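Major capsid protein (Faustovirus, PDB 5J7O) probably builds the capsid shell of a large double-stranded DNA virus as trimers of a double jelly-roll protein. Local coordinates at residues L440-R452 against G582-Y596. Sequence-based numbering, arbitrary orientation.
Sequences LKWPVEFIYLGLR and GHVNISRAREFYIEY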
loop_
_atom_site.group_PDB
_atom_site.type_symbol
_atom_site.label_atom_id
_atom_site.label_comp_id
_atom_site.label_asym_id
_atom_site.label_seq_id
_atom_site.Cartn_x
_atom_site.Cartn_y
_atom_site.Cartn_z
ATOM N N LEU B 440 -19.510 -31.592 -4.145
ATOM C CA LEU B 440 -20.526 -30.687 -4.667
ATOM C C LEU B 440 -21.866 -31.404 -4.784
ATOM O O LEU B 440 -21.991 -32.387 -5.523
ATOM C CB LEU B 440 -20.085 -30.132 -6.019
ATOM C CG LEU B 440 -18.741 -29.404 -5.962
ATOM C CD1 LEU B 440 -18.428 -28.710 -7.278
ATOM C CD2 LEU B 440 -18.745 -28.414 -4.815
ATOM N N LYS B 441 -22.868 -30.907 -4.055
ATOM C CA LYS B 441 -24.220 -31.444 -4.103
ATOM C C LYS B 441 -25.284 -30.415 -4.450
ATOM O O LYS B 441 -26.390 -30.810 -4.839
ATOM C CB LYS B 441 -24.601 -32.083 -2.756
ATOM C CG LYS B 441 -24.113 -33.508 -2.554
ATOM C CD LYS B 441 -22.668 -33.551 -2.092
ATOM C CE LYS B 441 -22.264 -34.962 -1.697
ATOM N NZ LYS B 441 -20.884 -35.009 -1.143
ATOM N N TRP B 442 -24.993 -29.129 -4.328
ATOM C CA TRP B 442 -25.969 -28.053 -4.409
ATOM C C TRP B 442 -25.503 -27.023 -5.421
ATOM O O TRP B 442 -24.374 -27.095 -5.916
ATOM C CB TRP B 442 -26.149 -27.427 -3.015
ATOM C CG TRP B 442 -26.627 -28.422 -2.004
ATOM C CD1 TRP B 442 -27.470 -29.472 -2.225
ATOM C CD2 TRP B 442 -26.268 -28.481 -0.618
ATOM N NE1 TRP B 442 -27.668 -30.173 -1.062
ATOM C CE2 TRP B 442 -26.942 -29.587 -0.060
ATOM C CE3 TRP B 442 -25.449 -27.705 0.207
ATOM C CZ2 TRP B 442 -26.821 -29.935 1.283
ATOM C CZ3 TRP B 442 -25.330 -28.052 1.540
ATOM C CH2 TRP B 442 -26.011 -29.157 2.065
ATOM N N PRO B 443 -26.360 -26.061 -5.782
ATOM C CA PRO B 443 -25.931 -25.024 -6.732
ATOM C C PRO B 443 -24.692 -24.297 -6.234
ATOM O O PRO B 443 -24.601 -23.920 -5.066
ATOM C CB PRO B 443 -27.141 -24.090 -6.808
ATOM C CG PRO B 443 -28.286 -24.952 -6.487
ATOM C CD PRO B 443 -27.792 -25.924 -5.459
ATOM N N VAL B 444 -23.733 -24.106 -7.136
ATOM C CA VAL B 444 -22.439 -23.523 -6.805
ATOM C C VAL B 444 -22.364 -22.124 -7.399
ATOM O O VAL B 444 -22.587 -21.938 -8.601
ATOM C CB VAL B 444 -21.281 -24.396 -7.315
ATOM C CG1 VAL B 444 -19.946 -23.742 -6.993
ATOM C CG2 VAL B 444 -21.362 -25.789 -6.710
ATOM N N GLU B 445 -22.049 -21.141 -6.552
ATOM C CA GLU B 445 -21.812 -19.782 -7.028
ATOM C C GLU B 445 -20.411 -19.641 -7.610
ATOM O O GLU B 445 -20.240 -19.135 -8.725
ATOM C CB GLU B 445 -22.013 -18.780 -5.891
ATOM C CG GLU B 445 -23.455 -18.529 -5.505
ATOM C CD GLU B 445 -23.586 -17.416 -4.483
ATOM O OE1 GLU B 445 -22.937 -17.506 -3.419
ATOM O OE2 GLU B 445 -24.322 -16.444 -4.750
ATOM N N PHE B 446 -19.400 -20.076 -6.863
ATOM C CA PHE B 446 -18.018 -20.007 -7.317
ATOM C C PHE B 446 -17.190 -20.993 -6.505
ATOM O O PHE B 446 -17.671 -21.597 -5.543
ATOM C CB PHE B 446 -17.458 -18.585 -7.208
ATOM C CG PHE B 446 -17.854 -17.867 -5.950
ATOM C CD1 PHE B 446 -18.966 -17.041 -5.930
ATOM C CD2 PHE B 446 -17.111 -18.009 -4.790
ATOM C CE1 PHE B 446 -19.334 -16.377 -4.776
ATOM C CE2 PHE B 446 -17.473 -17.345 -3.633
ATOM C CZ PHE B 446 -18.586 -16.528 -3.627
ATOM N N ILE B 447 -15.932 -21.155 -6.913
ATOM C CA ILE B 447 -15.031 -22.142 -6.328
ATOM C C ILE B 447 -13.647 -21.524 -6.175
ATOM O O ILE B 447 -13.081 -21.013 -7.147
ATOM C CB ILE B 447 -14.943 -23.422 -7.187
ATOM C CG1 ILE B 447 -16.319 -24.072 -7.344
ATOM C CG2 ILE B 447 -13.950 -24.406 -6.586
ATOM C CD1 ILE B 447 -16.326 -25.292 -8.241
ATOM N N TYR B 448 -13.102 -21.573 -4.960
ATOM C CA TYR B 448 -11.702 -21.232 -4.744
ATOM C C TYR B 448 -10.839 -22.445 -5.075
ATOM O O TYR B 448 -11.139 -23.562 -4.642
ATOM C CB TYR B 448 -11.461 -20.795 -3.299
ATOM C CG TYR B 448 -12.387 -19.714 -2.783
ATOM C CD1 TYR B 448 -13.445 -20.029 -1.939
ATOM C CD2 TYR B 448 -12.194 -18.380 -3.120
ATOM C CE1 TYR B 448 -14.290 -19.048 -1.454
ATOM C CE2 TYR B 448 -13.037 -17.391 -2.641
ATOM C CZ TYR B 448 -14.083 -17.732 -1.807
ATOM O OH TYR B 448 -14.925 -16.756 -1.325
ATOM N N LEU B 449 -9.771 -22.232 -5.843
ATOM C CA LEU B 449 -8.950 -23.329 -6.335
ATOM C C LEU B 449 -7.477 -23.073 -6.049
ATOM O O LEU B 449 -7.011 -21.929 -6.059
ATOM C CB LEU B 449 -9.154 -23.547 -7.842
ATOM C CG LEU B 449 -8.423 -24.743 -8.461
ATOM C CD1 LEU B 449 -8.919 -26.049 -7.855
ATOM C CD2 LEU B 449 -8.570 -24.756 -9.974
ATOM N N GLY B 450 -6.751 -24.157 -5.797
ATOM C CA GLY B 450 -5.316 -24.088 -5.607
ATOM C C GLY B 450 -4.706 -25.470 -5.648
ATOM O O GLY B 450 -5.379 -26.476 -5.403
ATOM N N LEU B 451 -3.413 -25.504 -5.973
ATOM C CA LEU B 451 -2.622 -26.737 -6.000
ATOM C C LEU B 451 -1.414 -26.494 -5.100
ATOM O O LEU B 451 -0.362 -26.044 -5.560
ATOM C CB LEU B 451 -2.216 -27.108 -7.426
ATOM C CG LEU B 451 -1.542 -28.466 -7.637
ATOM C CD1 LEU B 451 -2.435 -29.599 -7.159
ATOM C CD2 LEU B 451 -1.169 -28.661 -9.098
ATOM N N ARG B 452 -1.574 -26.792 -3.812
ATOM C CA ARG B 452 -0.582 -26.429 -2.810
ATOM C C ARG B 452 0.440 -27.546 -2.649
ATOM O O ARG B 452 0.050 -28.691 -2.382
ATOM C CB ARG B 452 -1.256 -26.148 -1.477
ATOM C CG ARG B 452 -0.293 -25.992 -0.316
ATOM C CD ARG B 452 -0.865 -26.617 0.944
ATOM N NE ARG B 452 -1.491 -25.640 1.826
ATOM C CZ ARG B 452 -2.218 -25.961 2.891
ATOM N NH1 ARG B 452 -2.421 -27.236 3.196
ATOM N NH2 ARG B 452 -2.746 -25.010 3.646
ATOM N N GLY B 582 -26.734 -16.274 -10.522
ATOM C CA GLY B 582 -26.195 -17.326 -11.368
ATOM C C GLY B 582 -25.565 -18.417 -10.527
ATOM O O GLY B 582 -25.057 -18.176 -9.429
ATOM N N HIS B 583 -25.596 -19.641 -11.050
ATOM C CA HIS B 583 -25.054 -20.789 -10.335
ATOM C C HIS B 583 -24.907 -21.951 -11.307
ATOM O O HIS B 583 -25.433 -21.928 -12.422
ATOM C CB HIS B 583 -25.943 -21.187 -9.153
ATOM C CG HIS B 583 -27.348 -21.532 -9.543
ATOM N ND1 HIS B 583 -28.361 -20.598 -9.576
ATOM C CD2 HIS B 583 -27.908 -22.707 -9.913
ATOM C CE1 HIS B 583 -29.485 -21.184 -9.952
ATOM N NE2 HIS B 583 -29.237 -22.463 -10.162
ATOM N N VAL B 584 -24.171 -22.967 -10.866
ATOM C CA VAL B 584 -24.099 -24.246 -11.561
ATOM C C VAL B 584 -25.154 -25.161 -10.955
ATOM O O VAL B 584 -25.168 -25.387 -9.742
ATOM C CB VAL B 584 -22.700 -24.869 -11.451
ATOM C CG1 VAL B 584 -22.705 -26.283 -12.012
ATOM C CG2 VAL B 584 -21.685 -24.018 -12.180
ATOM N N ASN B 585 -26.035 -25.690 -11.798
ATOM C CA ASN B 585 -27.192 -26.419 -11.311
ATOM C C ASN B 585 -26.815 -27.842 -10.904
ATOM O O ASN B 585 -25.765 -28.368 -11.277
ATOM C CB ASN B 585 -28.283 -26.416 -12.372
ATOM C CG ASN B 585 -27.857 -27.159 -13.637
ATOM O OD1 ASN B 585 -27.121 -28.144 -13.570
ATOM N ND2 ASN B 585 -28.305 -26.682 -14.791
ATOM N N ILE B 586 -27.697 -28.457 -10.111
ATOM C CA ILE B 586 -27.330 -29.648 -9.346
ATOM C C ILE B 586 -27.059 -30.834 -10.264
ATOM O O ILE B 586 -26.186 -31.664 -9.981
ATOM C CB ILE B 586 -28.420 -29.968 -8.308
ATOM C CG1 ILE B 586 -28.532 -28.829 -7.297
ATOM C CG2 ILE B 586 -28.132 -31.286 -7.595
ATOM C CD1 ILE B 586 -29.283 -29.193 -6.029
ATOM N N SER B 587 -27.791 -30.934 -11.375
ATOM C CA SER B 587 -27.571 -32.036 -12.305
ATOM C C SER B 587 -26.123 -32.072 -12.771
ATOM O O SER B 587 -25.486 -33.131 -12.779
ATOM C CB SER B 587 -28.521 -31.909 -13.496
ATOM O OG SER B 587 -28.296 -30.700 -14.201
ATOM N N ARG B 588 -25.579 -30.910 -13.142
ATOM C CA ARG B 588 -24.188 -30.844 -13.568
ATOM C C ARG B 588 -23.236 -30.907 -12.382
ATOM O O ARG B 588 -22.124 -31.435 -12.506
ATOM C CB ARG B 588 -23.945 -29.568 -14.372
ATOM C CG ARG B 588 -24.799 -29.450 -15.619
ATOM C CD ARG B 588 -24.612 -28.106 -16.294
ATOM N NE ARG B 588 -25.238 -28.075 -17.612
ATOM C CZ ARG B 588 -25.516 -26.963 -18.282
ATOM N NH1 ARG B 588 -25.233 -25.780 -17.753
ATOM N NH2 ARG B 588 -26.088 -27.030 -19.477
ATOM N N ALA B 589 -23.651 -30.379 -11.229
ATOM C CA ALA B 589 -22.788 -30.389 -10.053
ATOM C C ALA B 589 -22.507 -31.801 -9.560
ATOM O O ALA B 589 -21.485 -32.026 -8.902
ATOM C CB ALA B 589 -23.413 -29.558 -8.931
ATOM N N ARG B 590 -23.394 -32.756 -9.850
ATOM C CA ARG B 590 -23.202 -34.131 -9.402
ATOM C C ARG B 590 -22.178 -34.894 -10.236
ATOM O O ARG B 590 -21.695 -35.942 -9.794
ATOM C CB ARG B 590 -24.542 -34.874 -9.402
ATOM C CG ARG B 590 -25.318 -34.717 -8.100
ATOM C CD ARG B 590 -26.771 -35.154 -8.222
ATOM N NE ARG B 590 -26.932 -36.370 -9.014
ATOM C CZ ARG B 590 -27.586 -36.422 -10.170
ATOM N NH1 ARG B 590 -28.149 -35.327 -10.662
ATOM N NH2 ARG B 590 -27.687 -37.568 -10.830
ATOM N N GLU B 591 -21.833 -34.395 -11.427
ATOM C CA GLU B 591 -20.760 -34.959 -12.248
ATOM C C GLU B 591 -19.864 -33.804 -12.703
ATOM O O GLU B 591 -19.891 -33.382 -13.862
ATOM C CB GLU B 591 -21.313 -35.748 -13.435
ATOM C CG GLU B 591 -20.274 -36.630 -14.110
ATOM C CD GLU B 591 -20.687 -37.072 -15.499
ATOM O OE1 GLU B 591 -19.956 -37.883 -16.106
ATOM O OE2 GLU B 591 -21.738 -36.605 -15.987
ATOM N N PHE B 592 -19.056 -33.301 -11.774
ATOM C CA PHE B 592 -18.324 -32.051 -11.932
ATOM C C PHE B 592 -16.829 -32.336 -11.933
ATOM O O PHE B 592 -16.331 -33.051 -11.057
ATOM C CB PHE B 592 -18.688 -31.087 -10.800
ATOM C CG PHE B 592 -18.278 -29.667 -11.043
ATOM C CD1 PHE B 592 -16.997 -29.238 -10.738
ATOM C CD2 PHE B 592 -19.183 -28.752 -11.550
ATOM C CE1 PHE B 592 -16.623 -27.926 -10.952
ATOM C CE2 PHE B 592 -18.817 -27.439 -11.766
ATOM C CZ PHE B 592 -17.536 -27.025 -11.462
ATOM N N TYR B 593 -16.111 -31.767 -12.902
ATOM C CA TYR B 593 -14.686 -32.025 -13.062
ATOM C C TYR B 593 -13.915 -30.720 -13.181
ATOM O O TYR B 593 -14.308 -29.826 -13.935
ATOM C CB TYR B 593 -14.415 -32.898 -14.291
ATOM C CG TYR B 593 -14.809 -34.343 -14.106
ATOM C CD1 TYR B 593 -16.112 -34.759 -14.338
ATOM C CD2 TYR B 593 -13.878 -35.290 -13.699
ATOM C CE1 TYR B 593 -16.479 -36.080 -14.169
ATOM C CE2 TYR B 593 -14.235 -36.612 -13.528
ATOM C CZ TYR B 593 -15.537 -37.002 -13.763
ATOM O OH TYR B 593 -15.898 -38.318 -13.594
ATOM N N ILE B 594 -12.818 -30.623 -12.433
ATOM C CA ILE B 594 -11.835 -29.557 -12.582
ATOM C C ILE B 594 -10.566 -30.192 -13.129
ATOM O O ILE B 594 -9.977 -31.073 -12.488
ATOM C CB ILE B 594 -11.563 -28.837 -11.252
ATOM C CG1 ILE B 594 -12.825 -28.130 -10.754
ATOM C CG2 ILE B 594 -10.417 -27.847 -11.408
ATOM C CD1 ILE B 594 -12.648 -27.439 -9.419
ATOM N N GLU B 595 -10.148 -29.757 -14.312
ATOM C CA GLU B 595 -8.991 -30.318 -14.996
ATOM C C GLU B 595 -7.850 -29.313 -14.963
ATOM O O GLU B 595 -8.057 -28.123 -15.221
ATOM C CB GLU B 595 -9.338 -30.683 -16.439
ATOM C CG GLU B 595 -10.575 -31.553 -16.562
ATOM C CD GLU B 595 -10.923 -31.871 -17.999
ATOM O OE1 GLU B 595 -12.005 -32.449 -18.236
ATOM O OE2 GLU B 595 -10.114 -31.545 -18.894
ATOM N N TYR B 596 -6.649 -29.794 -14.649
ATOM C CA TYR B 596 -5.479 -28.940 -14.527
ATOM C C TYR B 596 -4.317 -29.537 -15.308
ATOM O O TYR B 596 -4.266 -30.741 -15.570
ATOM C CB TYR B 596 -5.064 -28.758 -13.058
ATOM C CG TYR B 596 -4.403 -29.984 -12.461
ATOM C CD1 TYR B 596 -3.022 -30.153 -12.517
ATOM C CD2 TYR B 596 -5.157 -30.972 -11.845
ATOM C CE1 TYR B 596 -2.417 -31.271 -11.983
ATOM C CE2 TYR B 596 -4.558 -32.093 -11.302
ATOM C CZ TYR B 596 -3.189 -32.236 -11.375
ATOM O OH TYR B 596 -2.586 -33.351 -10.838
HETATM O O HOH W 1 -25.636 -17.004 -7.327
#
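Val584 N donates to Val444 O at 2.9 Å. Val444 N returns a bond to Val584 O, arriving on a lone pair in the carbonyl plane at 3.2 Å. The two form a single antiparallel bridge, a hydrogen-bonded pair. Val584 O also receives a CA-H...O contact from Pro443 CA. Beside the bridge, Pro443 packs against two side chains. Its CB meets His583 CD2 at 3.5 Å, the two side chains pointing the same way, and its CD meets Ile586 CG1. With CG1 beside the backbone N (chi1 -63°), Ile586 turns its CG2 methyl to 3.3 Å from Lys441 O. His583 NE2 is hydrogen-bonded to Asp16 OD1 of a second subunit, whose Ala15 packs on Pro443.

Asn585 caps the short helix 586-589: its OD1 accepts from Arg588 N and, above the carbonyl plane, from Ser587 OG. Past the helix, strand 592-596 crosses strand 446-452 at 42°, with a closest axis approach of 10.3 Å. Leu440 CD1 lies over one face of the Phe592 ring, 4.0 Å from its centroid, a CH-pi contact. Ile447 CD1 reaches the same ring at CE1 from the opposing strand. Farther along, Leu449 CD2 meets Ile594 CG2 at 3.9 Å and Leu451 CD2 approaches Tyr596 CE1. Tyr596 OH bonds to Asn430 O.

The strands belong to two facing sheets of a jelly-roll sandwich. Between them the side chains meet through carbon alone, and the backbone bonds are confined to the valine pair, where the chain before the helix meets Val444. This pair thus probably sets the register; apolar packing joins the sheets without directional bonds.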